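Long-range contact in catalase (PDB 4QOP), which catalyses the breakdown of hydrogen peroxide to water and oxygen at a buried haem, as a tetrameric bacterial enzyme: residues 110-115 and 185-190. Sequence-based numbering, arbitrary orientation.
With HQE (benzene-1,4-diol), chain G; HEM (protoporphyrin IX containing Fe), chain E.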
# COMPACT_ATOMS: atom_id res chain seq x y z
N ASP A 110 -10.67 30.53 -1.28
CA ASP A 110 -9.75 29.60 -1.93
C ASP A 110 -9.85 29.88 -3.41
O ASP A 110 -10.92 30.17 -3.90
CB ASP A 110 -10.12 28.11 -1.64
CG ASP A 110 -9.07 27.34 -0.78
OD1 ASP A 110 -7.95 27.83 -0.49
OD2 ASP A 110 -9.38 26.18 -0.35
N PRO A 111 -8.77 29.65 -4.14
CA PRO A 111 -8.96 29.35 -5.59
C PRO A 111 -9.84 28.15 -5.77
O PRO A 111 -9.95 27.31 -4.87
CB PRO A 111 -7.53 29.03 -6.10
CG PRO A 111 -6.62 29.47 -5.02
CD PRO A 111 -7.39 29.39 -3.72
N ARG A 112 -10.45 28.06 -6.95
CA ARG A 112 -11.20 26.88 -7.32
C ARG A 112 -10.51 26.16 -8.46
O ARG A 112 -10.09 26.78 -9.44
CB ARG A 112 -12.63 27.28 -7.73
CG ARG A 112 -13.68 27.10 -6.62
CD ARG A 112 -13.36 27.91 -5.38
NE ARG A 112 -14.38 27.79 -4.35
CZ ARG A 112 -14.31 28.36 -3.14
NH1 ARG A 112 -13.25 29.11 -2.81
NH2 ARG A 112 -15.28 28.18 -2.27
N GLY A 113 -10.36 24.85 -8.31
CA GLY A 113 -9.89 24.01 -9.41
C GLY A 113 -10.89 23.82 -10.53
O GLY A 113 -12.09 23.81 -10.28
N PHE A 114 -10.37 23.70 -11.74
CA PHE A 114 -11.13 23.66 -12.99
C PHE A 114 -10.30 22.74 -13.84
O PHE A 114 -9.56 23.20 -14.69
CB PHE A 114 -11.23 25.08 -13.59
CG PHE A 114 -12.36 25.29 -14.59
CD1 PHE A 114 -12.55 24.41 -15.66
CD2 PHE A 114 -13.25 26.37 -14.47
CE1 PHE A 114 -13.59 24.60 -16.58
CE2 PHE A 114 -14.28 26.55 -15.37
CZ PHE A 114 -14.45 25.70 -16.44
N ALA A 115 -10.45 21.43 -13.63
CA ALA A 115 -9.65 20.42 -14.34
C ALA A 115 -10.47 19.78 -15.44
O ALA A 115 -11.49 19.19 -15.17
CB ALA A 115 -9.16 19.39 -13.34
N GLU A 185 -14.01 37.47 -5.49
CA GLU A 185 -13.88 36.33 -6.38
C GLU A 185 -13.08 35.22 -5.68
O GLU A 185 -13.06 34.10 -6.17
CB GLU A 185 -13.24 36.68 -7.74
CG GLU A 185 -13.44 35.57 -8.80
CD GLU A 185 -12.94 35.92 -10.20
OE1 GLU A 185 -12.46 37.06 -10.38
OE2 GLU A 185 -12.98 35.05 -11.12
N GLY A 186 -12.51 35.51 -4.51
CA GLY A 186 -12.02 34.43 -3.61
C GLY A 186 -13.07 33.45 -3.03
O GLY A 186 -12.69 32.36 -2.56
N ILE A 187 -14.36 33.79 -3.16
CA ILE A 187 -15.46 32.87 -2.84
C ILE A 187 -16.50 32.92 -3.98
O ILE A 187 -17.53 33.60 -3.86
CB ILE A 187 -16.14 33.21 -1.53
CG1 ILE A 187 -15.09 33.51 -0.44
CG2 ILE A 187 -17.09 32.08 -1.12
CD1 ILE A 187 -15.63 33.96 0.89
N PRO A 188 -16.24 32.16 -5.08
CA PRO A 188 -17.30 31.96 -6.07
C PRO A 188 -18.60 31.44 -5.49
O PRO A 188 -18.63 30.69 -4.51
CB PRO A 188 -16.68 30.96 -7.06
CG PRO A 188 -15.20 31.06 -6.85
CD PRO A 188 -15.06 31.32 -5.36
N ALA A 189 -19.71 31.86 -6.11
CA ALA A 189 -21.05 31.50 -5.63
C ALA A 189 -21.30 30.02 -5.78
O ALA A 189 -22.02 29.41 -4.97
CB ALA A 189 -22.12 32.29 -6.37
N ASN A 190 -20.75 29.45 -6.84
CA ASN A 190 -20.81 28.04 -7.09
C ASN A 190 -19.82 27.70 -8.22
O ASN A 190 -19.10 28.57 -8.70
CB ASN A 190 -22.25 27.62 -7.39
CG ASN A 190 -22.85 28.37 -8.56
OD1 ASN A 190 -22.36 28.27 -9.68
ND2 ASN A 190 -23.90 29.15 -8.30
C1 HQE G . -7.28 31.32 2.03
C2 HQE G . -7.20 30.28 1.12
C3 HQE G . -6.16 30.22 0.23
O3 HQE G . -6.07 29.22 -0.69
C4 HQE G . -5.18 31.19 0.26
C5 HQE G . -5.23 32.23 1.18
C6 HQE G . -6.30 32.29 2.07
O6 HQE G . -6.37 33.31 2.97
CHA HEM E . -4.33 18.88 -7.75
CHB HEM E . 0.44 19.68 -7.11
CHC HEM E . -0.07 24.16 -9.05
CHD HEM E . -4.72 23.04 -10.17
C1A HEM E . -3.00 18.74 -7.39
C2A HEM E . -2.49 17.55 -6.79
C3A HEM E . -1.15 17.76 -6.62
C4A HEM E . -0.82 19.08 -7.12
CMA HEM E . -0.18 16.78 -6.02
CAA HEM E . -3.28 16.30 -6.44
CBA HEM E . -3.49 15.45 -7.72
CGA HEM E . -4.17 14.10 -7.55
O1A HEM E . -4.85 13.62 -8.51
O2A HEM E . -4.04 13.43 -6.47
C1B HEM E . 0.68 20.99 -7.59
C2B HEM E . 1.97 21.62 -7.57
C3B HEM E . 1.83 22.88 -8.07
C4B HEM E . 0.42 23.01 -8.47
CMB HEM E . 3.25 21.05 -7.04
CAB HEM E . 2.89 23.87 -8.33
CBB HEM E . 4.16 23.48 -8.28
C1C HEM E . -1.38 24.22 -9.53
C2C HEM E . -1.84 25.15 -10.45
C3C HEM E . -3.16 24.85 -10.75
C4C HEM E . -3.50 23.67 -10.06
CMC HEM E . -1.02 26.28 -10.98
CAC HEM E . -4.00 25.50 -11.71
CBC HEM E . -3.40 26.29 -12.59
C1D HEM E . -4.94 21.80 -9.58
C2D HEM E . -6.27 21.16 -9.65
C3D HEM E . -6.15 19.99 -8.98
C4D HEM E . -4.77 19.95 -8.49
CMD HEM E . -7.50 21.67 -10.36
CAD HEM E . -7.25 18.98 -8.77
CBD HEM E . -7.41 18.07 -10.00
CGD HEM E . -8.53 17.10 -9.68
O1D HEM E . -8.30 15.88 -9.37
O2D HEM E . -9.70 17.54 -9.67
NA HEM E . -1.96 19.66 -7.61
NB HEM E . -0.20 21.85 -8.14
NC HEM E . -2.37 23.31 -9.36
ND HEM E . -4.06 21.06 -8.89
FE HEM E . -2.25 21.43 -8.49
O HOH W 1 -11.38 32.00 -6.16
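D110 meets G186 backbone to backbone: its N donates to G186 O at 3.0 Å, tying the loop that leads into strand 113-120 to the loop after helix 175-181. A water makes a second tie, giving one hydrogen to D110 O and the other to E185 O, 2.7 Å away. The main side chain here is R112. It folds about CB-CG (chi2 59°) and then runs extended through NE, which turns the guanidinium back along its own loop, where NH1 donates to D110 O at 2.8 Å, within the guanidinium plane. NH1 also bonds L108 O. P188 CD sits over one face, toward the rim, 3.7 Å from R112 NE; P188 CG instead meets R112 CD at 3.9 Å. A leucine in place of R112 has no N-H to give, and would probably leave L108 O without this donor, D110 O with the water alone and P188 CD without the flat surface it rests on. The D110 side chain leaves the backbone away from 185-190; OD1 is modelled so close to O3 of benzene-1,4-diol that this bond's geometry is doubtful, while OD2 is held by the backbone N atoms of V98 and I99. Buried R112 NH1 thus donates to two backbone carbonyls, which probably helps to offset its charge, bracing a loop that runs from D110, beside the diol, to strand 113-120 of the antiparallel catalase barrel, where G113 CA packs 3.5 Å from haem CMD.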